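PDB 4XHC: alpha-L-rhamnosidase from Klebsiella oxytoca, which catalyses the hydrolysis of terminal alpha-L-rhamnose residues from glycosides as a two-domain member of glycoside hydrolase family 78. Local coordinates for residues G129-E134 and N524-A529; S148-Q153 and K240-L245; Q368-G373 and Q433-L438. All blocks are in the same frame, centred on the assembly; numbering follows the deposited sequence.

Contact 1. Residues G129-E134 and N524-A529; sequences GETLSE and NSYCHA. With RAM (alpha-L-rhamnopyranose), chain C.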
loop_
_atom_site.group_PDB
_atom_site.type_symbol
_atom_site.label_atom_id
_atom_site.label_comp_id
_atom_site.label_asym_id
_atom_site.label_seq_id
_atom_site.Cartn_x
_atom_site.Cartn_y
_atom_site.Cartn_z
ATOM N N GLY A 129 8.602 9.798 9.704
ATOM C CA GLY A 129 8.428 10.998 10.516
ATOM C C GLY A 129 9.578 11.980 10.453
ATOM O O GLY A 129 10.736 11.582 10.409
ATOM N N GLU A 130 9.254 13.269 10.451
ATOM C CA GLU A 130 10.268 14.299 10.584
ATOM C C GLU A 130 10.743 14.389 12.035
ATOM O O GLU A 130 11.911 14.687 12.291
ATOM C CB GLU A 130 9.727 15.659 10.130
ATOM C CG GLU A 130 9.280 15.747 8.677
ATOM C CD GLU A 130 8.726 17.125 8.339
ATOM O OE1 GLU A 130 7.661 17.484 8.889
ATOM O OE2 GLU A 130 9.334 17.862 7.536
ATOM N N THR A 131 9.829 14.163 12.980
ATOM C CA THR A 131 10.183 14.039 14.402
ATOM C C THR A 131 9.967 12.611 14.888
ATOM O O THR A 131 9.267 11.828 14.251
ATOM C CB THR A 131 9.342 14.965 15.295
ATOM O OG1 THR A 131 7.943 14.629 15.191
ATOM C CG2 THR A 131 9.547 16.395 14.890
ATOM N N LEU A 132 10.554 12.275 16.028
ATOM C CA LEU A 132 10.351 10.958 16.603
ATOM C C LEU A 132 8.880 10.737 16.936
ATOM O O LEU A 132 8.358 9.643 16.741
ATOM C CB LEU A 132 11.205 10.775 17.853
ATOM C CG LEU A 132 11.180 9.385 18.500
ATOM C CD1 LEU A 132 11.597 8.306 17.511
ATOM C CD2 LEU A 132 12.066 9.365 19.740
ATOM N N SER A 133 8.199 11.773 17.408
ATOM C CA SER A 133 6.799 11.629 17.805
ATOM C C SER A 133 5.900 11.112 16.662
ATOM O O SER A 133 4.902 10.445 16.919
ATOM C CB SER A 133 6.249 12.941 18.416
ATOM O OG SER A 133 6.147 14.001 17.468
ATOM N N GLU A 134 6.258 11.393 15.412
ATOM C CA GLU A 134 5.434 10.980 14.272
ATOM C C GLU A 134 5.437 9.478 13.993
ATOM O O GLU A 134 4.544 8.975 13.307
ATOM C CB GLU A 134 5.847 11.739 13.017
ATOM C CG GLU A 134 5.573 13.233 13.100
ATOM C CD GLU A 134 6.202 14.014 11.965
ATOM O OE1 GLU A 134 5.855 13.751 10.779
ATOM O OE2 GLU A 134 7.044 14.888 12.281
ATOM N N ASN A 524 1.815 19.353 11.285
ATOM C CA ASN A 524 2.662 20.520 11.063
ATOM C C ASN A 524 3.878 20.082 10.251
ATOM O O ASN A 524 4.268 18.910 10.274
ATOM C CB ASN A 524 3.142 21.153 12.385
ATOM C CG ASN A 524 2.018 21.782 13.195
ATOM O OD1 ASN A 524 0.883 21.910 12.726
ATOM N ND2 ASN A 524 2.332 22.184 14.423
ATOM N N SER A 525 4.474 21.035 9.545
ATOM C CA SER A 525 5.726 20.803 8.820
ATOM C C SER A 525 6.907 21.174 9.705
ATOM O O SER A 525 6.867 22.181 10.409
ATOM C CB SER A 525 5.735 21.617 7.531
ATOM O OG SER A 525 7.032 21.664 6.979
ATOM N N TYR A 526 7.949 20.348 9.684
ATOM C CA TYR A 526 9.147 20.566 10.512
ATOM C C TYR A 526 10.367 20.927 9.673
ATOM O O TYR A 526 11.496 20.950 10.158
ATOM C CB TYR A 526 9.405 19.346 11.412
ATOM C CG TYR A 526 8.319 19.225 12.430
ATOM C CD1 TYR A 526 8.368 19.946 13.610
ATOM C CD2 TYR A 526 7.190 18.466 12.175
ATOM C CE1 TYR A 526 7.333 19.881 14.533
ATOM C CE2 TYR A 526 6.161 18.382 13.096
ATOM C CZ TYR A 526 6.237 19.093 14.270
ATOM O OH TYR A 526 5.207 19.005 15.169
ATOM N N CYS A 527 10.108 21.249 8.413
ATOM C CA CYS A 527 11.115 21.817 7.530
ATOM C C CYS A 527 10.376 22.784 6.632
ATOM O O CYS A 527 9.819 22.374 5.615
ATOM C CB CYS A 527 11.794 20.722 6.707
ATOM S SG CYS A 527 12.970 21.333 5.491
ATOM N N HIS A 528 10.336 24.053 7.033
ATOM C CA HIS A 528 9.549 25.058 6.326
ATOM C C HIS A 528 10.444 26.242 6.073
ATOM O O HIS A 528 10.930 26.868 7.012
ATOM C CB HIS A 528 8.330 25.476 7.157
ATOM C CG HIS A 528 7.050 25.497 6.386
ATOM N ND1 HIS A 528 6.427 24.349 5.956
ATOM C CD2 HIS A 528 6.264 26.522 5.989
ATOM C CE1 HIS A 528 5.318 24.663 5.314
ATOM N NE2 HIS A 528 5.194 25.975 5.320
ATOM N N ALA A 529 10.647 26.554 4.800
ATOM C CA ALA A 529 11.677 27.511 4.400
ATOM C C ALA A 529 11.335 28.972 4.705
ATOM O O ALA A 529 12.214 29.829 4.667
ATOM C CB ALA A 529 12.018 27.334 2.926
HETATM C C1 RAM C . -0.231 27.160 5.010
HETATM C C2 RAM C . 1.276 26.996 4.972
HETATM C C3 RAM C . 1.893 27.949 3.965
HETATM C C4 RAM C . 1.217 29.304 4.079
HETATM C C5 RAM C . -0.225 29.170 3.618
HETATM C C6 RAM C . -1.168 30.111 4.324
HETATM O O1 RAM C . -0.795 25.910 5.090
HETATM O O2 RAM C . 1.749 27.325 6.267
HETATM O O3 RAM C . 3.296 28.088 4.193
HETATM O O4 RAM C . 1.873 30.255 3.260
HETATM O O5 RAM C . -0.697 27.823 3.841
HETATM O O HOH W 1 7.955 19.456 5.617
#
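Glu-130 and Tyr-526 each set CG anti to the carbonyl carbon, beside the backbone N (chi1 -61° and -67°); the glutamate, extended beyond CG, thereby reaches the tyrosine's backbone, while the phenol ring is turned toward the loop of Glu-130. Tyr-526 N donates to Glu-130 OE1 at 3.0 Å with an N-H...O angle of 148°, arriving from above the carboxylate plane. The same OE1 lies at the rim of the ring, in its plane, 3.5 Å from Tyr-526 CD2, with carboxylate and ring steeply inclined to each other. Over one face comes Thr-131, whose CG2 stands 3.9 Å from the Tyr-526 ring centroid in a CH-pi contact, almost directly above the ring centre. Threonine suits the spot because its branches divide the work: the methyl covers the ring and OG1 shares a hydrogen bond with Ser-133 OG. Glu-134 slides past the ring and folds back on its own loop, OE2 accepting from Thr-131 N at 3.0 Å. Lys-240 makes salt bridges to Glu-130 and Glu-134, which probably favours the charged form of both buried carboxylates. Farther along, a water donates to Glu-130 OE2 (2.9 Å) and is hydrogen-bonded to Ser-525 OG, which also pairs with His-528 ND1 at 2.9 Å. His-528 NE2 then donates to O3 of the bound rhamnose at 3.1 Å, so a polar chain runs from the beta-rich N-terminal domain to the sugar pocket of the catalytic domain. Tyr-526 OH turns to Lys-521 O, and Trp-505 meets the tyrosine edge-to-face. Segment 129-134 starts on the last residue of strand 122-129 and continues as a loop, with Leu-132 packed on strand 73-79, whereas Cys-527 rests against helix 214-230 and His-102 of strand 102-104.

Contact 2. Residues S148-Q153 and K240-L245; sequences SSWLQQ and KRDRRL. With RAM (alpha-L-rhamnopyranose), chain C.
Arg-241 lies across one face of Trp-150, its aliphatic part serving as an apolar lid on the indole. CB starts the contact 4.0 Å from Trp-150 CD2. CG, anti to the backbone N (chi1 179°), sits almost squarely over the five-membered ring of Trp-150, 3.5 Å from that ring's centroid, a CH-pi contact. CD moves on over the rim, 3.8 Å from Trp-150 CD1, and the bend at chi3 then carries the head off the ring. NE gives its hydrogen to Ile-523 O and NH2 makes a salt bridge with Glu-506. NH1 completes the grip with a salt bridge to Asp-242 OD1 at 2.8 Å, the carboxylate oxygen lying in the guanidinium plane. Such an arginine suits a domain boundary: its carbon chain packs on a tryptophan of the N-terminal beta domain, while its charged head joins the rhamnose pocket of the catalytic domain, an (alpha/alpha)6 barrel in this family. Asp-242, which follows a cis peptide, also lines that pocket and places CA over the indole face. Arg-243 passes the indole edge with NE 3.8 Å from Trp-150 CZ3, and the same NE donates almost straight (179°) to Lys-240 O at 3.0 Å. Beside them Gln-152 NE2 rests 3.6 Å from Lys-240 CD and donates a hydrogen bond to Cys-172 O. Trp-150 also packs on Asp-119 of the second subunit, where Ser-149 OG hydrogen-bonds Pro-121 O of that subunit.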
loop_
_atom_site.group_PDB
_atom_site.type_symbol
_atom_site.label_atom_id
_atom_site.label_comp_id
_atom_site.label_asym_id
_atom_site.label_seq_id
_atom_site.Cartn_x
_atom_site.Cartn_y
_atom_site.Cartn_z
ATOM N N SER A 148 -5.887 13.934 6.281
ATOM C CA SER A 148 -4.993 12.954 6.921
ATOM C C SER A 148 -4.052 12.277 5.927
ATOM O O SER A 148 -3.073 11.645 6.338
ATOM C CB SER A 148 -5.787 11.899 7.695
ATOM O OG SER A 148 -6.593 11.130 6.836
ATOM N N SER A 149 -4.337 12.423 4.632
ATOM C CA SER A 149 -3.563 11.767 3.592
ATOM C C SER A 149 -2.143 12.299 3.497
ATOM O O SER A 149 -1.289 11.664 2.893
ATOM C CB SER A 149 -4.272 11.890 2.245
ATOM O OG SER A 149 -4.220 13.218 1.742
ATOM N N TRP A 150 -1.886 13.461 4.083
ATOM C CA TRP A 150 -0.511 13.975 4.171
ATOM C C TRP A 150 0.410 13.147 5.084
ATOM O O TRP A 150 1.635 13.207 4.952
ATOM C CB TRP A 150 -0.510 15.424 4.668
ATOM C CG TRP A 150 -0.911 16.439 3.641
ATOM C CD1 TRP A 150 -1.946 17.328 3.730
ATOM C CD2 TRP A 150 -0.286 16.674 2.376
ATOM N NE1 TRP A 150 -2.005 18.094 2.596
ATOM C CE2 TRP A 150 -0.998 17.715 1.748
ATOM C CE3 TRP A 150 0.801 16.094 1.704
ATOM C CZ2 TRP A 150 -0.653 18.201 0.483
ATOM C CZ3 TRP A 150 1.142 16.576 0.440
ATOM C CH2 TRP A 150 0.416 17.621 -0.156
ATOM N N LEU A 151 -0.180 12.413 6.021
ATOM C CA LEU A 151 0.582 11.600 6.955
ATOM C C LEU A 151 1.210 10.410 6.226
ATOM O O LEU A 151 0.513 9.661 5.533
ATOM C CB LEU A 151 -0.319 11.138 8.099
ATOM C CG LEU A 151 -0.925 12.268 8.939
ATOM C CD1 LEU A 151 -1.943 11.746 9.932
ATOM C CD2 LEU A 151 0.157 13.030 9.682
ATOM N N GLN A 152 2.525 10.247 6.398
ATOM C CA GLN A 152 3.350 9.387 5.538
ATOM C C GLN A 152 3.481 7.947 6.038
ATOM O O GLN A 152 3.974 7.685 7.133
ATOM C CB GLN A 152 4.736 10.011 5.375
ATOM C CG GLN A 152 4.707 11.446 4.855
ATOM C CD GLN A 152 6.096 12.020 4.703
ATOM O OE1 GLN A 152 6.573 12.239 3.595
ATOM N NE2 GLN A 152 6.760 12.261 5.826
ATOM N N GLN A 153 3.083 7.014 5.184
ATOM C CA GLN A 153 2.714 5.682 5.607
ATOM C C GLN A 153 2.558 4.804 4.371
ATOM O O GLN A 153 2.092 5.282 3.343
ATOM C CB GLN A 153 1.380 5.811 6.314
ATOM C CG GLN A 153 0.916 4.584 7.051
ATOM C CD GLN A 153 -0.419 4.819 7.714
ATOM O OE1 GLN A 153 -1.276 5.530 7.182
ATOM N NE2 GLN A 153 -0.596 4.244 8.891
ATOM N N LYS A 240 7.335 17.771 3.258
ATOM C CA LYS A 240 6.336 16.782 3.672
ATOM C C LYS A 240 4.963 17.254 3.234
ATOM O O LYS A 240 4.183 16.518 2.633
ATOM C CB LYS A 240 6.322 16.600 5.188
ATOM C CG LYS A 240 5.187 15.695 5.661
ATOM C CD LYS A 240 5.291 15.332 7.131
ATOM C CE LYS A 240 4.543 16.320 7.995
ATOM N NZ LYS A 240 5.007 16.240 9.403
ATOM N N ARG A 241 4.688 18.501 3.574
ATOM C CA ARG A 241 3.418 19.133 3.316
ATOM C C ARG A 241 3.688 20.654 3.287
ATOM O O ARG A 241 4.359 21.135 4.198
ATOM C CB ARG A 241 2.487 18.760 4.460
ATOM C CG ARG A 241 1.119 19.372 4.338
ATOM C CD ARG A 241 0.429 19.552 5.672
ATOM N NE ARG A 241 1.126 20.471 6.550
ATOM C CZ ARG A 241 1.217 21.774 6.365
ATOM N NH1 ARG A 241 0.709 22.366 5.301
ATOM N NH2 ARG A 241 1.858 22.492 7.252
ATOM N N ASP A 242 3.199 21.433 2.313
ATOM C CA ASP A 242 2.248 21.049 1.261
ATOM C C ASP A 242 2.917 20.689 -0.059
ATOM O O ASP A 242 2.216 20.466 -1.046
ATOM C CB ASP A 242 1.328 22.230 0.906
ATOM C CG ASP A 242 0.629 22.830 2.100
ATOM O OD1 ASP A 242 -0.264 22.167 2.665
ATOM O OD2 ASP A 242 0.946 23.990 2.452
ATOM N N ARG A 243 4.247 20.687 -0.100
ATOM C CA ARG A 243 5.006 20.419 -1.340
ATOM C C ARG A 243 4.640 21.359 -2.483
ATOM O O ARG A 243 4.564 20.937 -3.632
ATOM C CB ARG A 243 4.791 18.983 -1.815
ATOM C CG ARG A 243 4.827 17.965 -0.704
ATOM C CD ARG A 243 4.684 16.562 -1.246
ATOM N NE ARG A 243 4.779 15.585 -0.164
ATOM C CZ ARG A 243 5.093 14.309 -0.331
ATOM N NH1 ARG A 243 5.331 13.837 -1.543
ATOM N NH2 ARG A 243 5.186 13.505 0.720
ATOM N N ARG A 244 4.444 22.634 -2.165
ATOM C CA ARG A 244 3.791 23.540 -3.085
ATOM C C ARG A 244 4.322 24.957 -2.994
ATOM O O ARG A 244 4.711 25.427 -1.923
ATOM C CB ARG A 244 2.298 23.539 -2.764
ATOM C CG ARG A 244 1.443 24.142 -3.848
ATOM C CD ARG A 244 0.060 23.518 -3.899
ATOM N NE ARG A 244 -0.887 24.112 -2.957
ATOM C CZ ARG A 244 -1.532 23.455 -1.998
ATOM N NH1 ARG A 244 -1.344 22.148 -1.800
ATOM N NH2 ARG A 244 -2.374 24.114 -1.222
ATOM N N LEU A 245 4.300 25.644 -4.129
ATOM C CA LEU A 245 4.741 27.036 -4.230
ATOM C C LEU A 245 3.682 28.021 -3.736
ATOM O O LEU A 245 2.620 28.132 -4.339
ATOM C CB LEU A 245 5.070 27.341 -5.695
ATOM C CG LEU A 245 5.509 28.755 -6.079
ATOM C CD1 LEU A 245 6.807 29.143 -5.381
ATOM C CD2 LEU A 245 5.662 28.854 -7.591
HETATM C C1 RAM C . -0.231 27.160 5.010
HETATM C C2 RAM C . 1.276 26.996 4.972
HETATM C C3 RAM C . 1.893 27.949 3.965
HETATM C C4 RAM C . 1.217 29.304 4.079
HETATM C C5 RAM C . -0.225 29.170 3.618
HETATM C C6 RAM C . -1.168 30.111 4.324
HETATM O O1 RAM C . -0.795 25.910 5.090
HETATM O O2 RAM C . 1.749 27.325 6.267
HETATM O O3 RAM C . 3.296 28.088 4.193
HETATM O O4 RAM C . 1.873 30.255 3.260
HETATM O O5 RAM C . -0.697 27.823 3.841
#

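Contact 3. Residues Q368-G373 and Q433-L438; sequences QAAAQG and QIWLVL
Gly-373 faces Trp-435 and Leu-436 where two helices of the catalytic domain run side by side, as helices do in the (alpha/alpha)6 barrel of this family. The short segments 368-373 and 433-438 point nearly the same way, 21° apart, and their axes approach to 7.7 Å. Backbone packing makes this closeness possible. Gly-373 presents bare main chain to the other helix, its CA only 4.5 Å from Leu-436 CA and 3.8 Å from Trp-435 O. Ala-369 and Ala-370 keep the rest of that surface low, so the larger residues opposite can lie against the helix itself. Apolar contacts fill the seam. Leu-436, with CG beside its backbone N (chi1 -72°), spreads its two methyls along the neighbouring helix: CD1 meets Ala-369 CB at 4.0 Å, and CD2 lies 3.7 Å from Gly-373 CA. A branched leucine suits this place because one side chain can touch successive turns. Trp-435 contributes chiefly the root of its side chain, CB lying 3.7 Å from Ala-370 O, and its CD1 comes near the Ala-370 methyl. Its indole is covered on one face by Leu-438 CD1 of its own helix and meets the ring of His-471 on helix 466-478 at an inclined angle. Polar interactions lie beside the seam, and no hydrogen bond crosses between the segments. Glutamine at the margin, donor and acceptor at once, can serve three backbone groups: Gln-372 grazes Leu-436 CD2 with CG but directs its amide elsewhere, OE1 accepting from Val-349 N and NE2 donating to Gly-347 O and Leu-404 O.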
loop_
_atom_site.group_PDB
_atom_site.type_symbol
_atom_site.label_atom_id
_atom_site.label_comp_id
_atom_site.label_asym_id
_atom_site.label_seq_id
_atom_site.Cartn_x
_atom_site.Cartn_y
_atom_site.Cartn_z
ATOM N N GLN A 368 -6.946 43.923 10.084
ATOM C CA GLN A 368 -7.076 45.201 9.378
ATOM C C GLN A 368 -5.815 46.055 9.380
ATOM O O GLN A 368 -5.377 46.507 8.340
ATOM C CB GLN A 368 -8.220 46.002 9.972
ATOM C CG GLN A 368 -8.271 47.430 9.491
ATOM C CD GLN A 368 -9.489 48.162 10.011
ATOM O OE1 GLN A 368 -9.666 48.341 11.224
ATOM N NE2 GLN A 368 -10.324 48.617 9.094
ATOM N N ALA A 369 -5.241 46.291 10.551
ATOM C CA ALA A 369 -4.066 47.171 10.669
ATOM C C ALA A 369 -2.840 46.591 9.963
ATOM O O ALA A 369 -2.117 47.307 9.287
ATOM C CB ALA A 369 -3.750 47.450 12.131
ATOM N N ALA A 370 -2.602 45.294 10.141
ATOM C CA ALA A 370 -1.491 44.623 9.474
ATOM C C ALA A 370 -1.641 44.699 7.964
ATOM O O ALA A 370 -0.673 44.951 7.267
ATOM C CB ALA A 370 -1.391 43.171 9.924
ATOM N N ALA A 371 -2.856 44.483 7.464
ATOM C CA ALA A 371 -3.139 44.603 6.036
ATOM C C ALA A 371 -2.888 46.025 5.509
ATOM O O ALA A 371 -2.354 46.201 4.418
ATOM C CB ALA A 371 -4.572 44.189 5.752
ATOM N N GLN A 372 -3.264 47.033 6.284
ATOM C CA GLN A 372 -2.975 48.413 5.926
ATOM C C GLN A 372 -1.468 48.598 5.748
ATOM O O GLN A 372 -1.021 49.253 4.801
ATOM C CB GLN A 372 -3.503 49.360 7.007
ATOM C CG GLN A 372 -3.326 50.850 6.712
ATOM C CD GLN A 372 -4.373 51.429 5.777
ATOM O OE1 GLN A 372 -5.364 50.786 5.451
ATOM N NE2 GLN A 372 -4.179 52.680 5.386
ATOM N N GLY A 373 -0.690 48.031 6.664
ATOM C CA GLY A 373 0.761 48.115 6.605
ATOM C C GLY A 373 1.340 47.384 5.407
ATOM O O GLY A 373 2.298 47.840 4.793
ATOM N N GLN A 433 1.682 46.183 14.879
ATOM C CA GLN A 433 2.810 47.082 15.160
ATOM C C GLN A 433 3.954 46.815 14.193
ATOM O O GLN A 433 4.565 47.732 13.658
ATOM C CB GLN A 433 3.334 46.902 16.585
ATOM C CG GLN A 433 2.270 46.703 17.650
ATOM C CD GLN A 433 1.130 47.691 17.537
ATOM O OE1 GLN A 433 1.351 48.872 17.285
ATOM N NE2 GLN A 433 -0.093 47.215 17.735
ATOM N N ILE A 434 4.234 45.539 13.976
ATOM C CA ILE A 434 5.346 45.122 13.128
ATOM C C ILE A 434 5.158 45.660 11.715
ATOM O O ILE A 434 6.079 46.246 11.147
ATOM C CB ILE A 434 5.464 43.576 13.106
ATOM C CG1 ILE A 434 5.927 43.059 14.473
ATOM C CG2 ILE A 434 6.433 43.111 12.034
ATOM C CD1 ILE A 434 5.694 41.579 14.686
ATOM N N TRP A 435 3.960 45.468 11.164
ATOM C CA TRP A 435 3.710 45.816 9.770
ATOM C C TRP A 435 3.601 47.311 9.544
ATOM O O TRP A 435 4.056 47.810 8.520
ATOM C CB TRP A 435 2.477 45.091 9.217
ATOM C CG TRP A 435 2.837 43.784 8.634
ATOM C CD1 TRP A 435 2.557 42.541 9.141
ATOM C CD2 TRP A 435 3.601 43.570 7.450
ATOM N NE1 TRP A 435 3.087 41.570 8.328
ATOM C CE2 TRP A 435 3.736 42.173 7.283
ATOM C CE3 TRP A 435 4.197 44.420 6.515
ATOM C CZ2 TRP A 435 4.437 41.610 6.209
ATOM C CZ3 TRP A 435 4.899 43.859 5.442
ATOM C CH2 TRP A 435 5.010 42.470 5.301
ATOM N N LEU A 436 3.020 48.037 10.487
ATOM C CA LEU A 436 2.934 49.491 10.336
ATOM C C LEU A 436 4.269 50.194 10.609
ATOM O O LEU A 436 4.474 51.319 10.161
ATOM C CB LEU A 436 1.805 50.067 11.192
ATOM C CG LEU A 436 0.410 49.739 10.643
ATOM C CD1 LEU A 436 -0.671 50.017 11.677
ATOM C CD2 LEU A 436 0.112 50.500 9.355
ATOM N N VAL A 437 5.175 49.535 11.322
ATOM C CA VAL A 437 6.546 50.024 11.429
ATOM C C VAL A 437 7.328 49.752 10.133
ATOM O O VAL A 437 8.116 50.584 9.694
ATOM C CB VAL A 437 7.271 49.435 12.665
ATOM C CG1 VAL A 437 8.778 49.698 12.622
ATOM C CG2 VAL A 437 6.678 50.020 13.932
ATOM N N LEU A 438 7.121 48.592 9.523
ATOM C CA LEU A 438 7.790 48.288 8.266
ATOM C C LEU A 438 7.297 49.198 7.150
ATOM O O LEU A 438 8.038 49.521 6.225
ATOM C CB LEU A 438 7.582 46.817 7.890
ATOM C CG LEU A 438 8.342 45.792 8.740
ATOM C CD1 LEU A 438 7.889 44.390 8.381
ATOM C CD2 LEU A 438 9.846 45.923 8.549
#

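How the contacts relate
From the N terminus, contact 1 opens first, at 129-134 in the beta-rich domain, and closes only at 524-529, near the end of the chain. Both other contacts are nested in this long loop, one after the other: contact 2 joins 148-153 to 240-245 before contact 3 joins 368-373 to 433-438. Contacts 1 and 2 tie the N-terminal domain to the catalytic one, have centres 11 Å apart and both touch the rhamnose; Lys-240 of contact 2 also reaches Asn-524 O of contact 1, a probable hydrogen bond. Contact 3, internal to the helical domain, has its centre about 31 Å from that of contact 1 and lies across the chain's centre from contact 2.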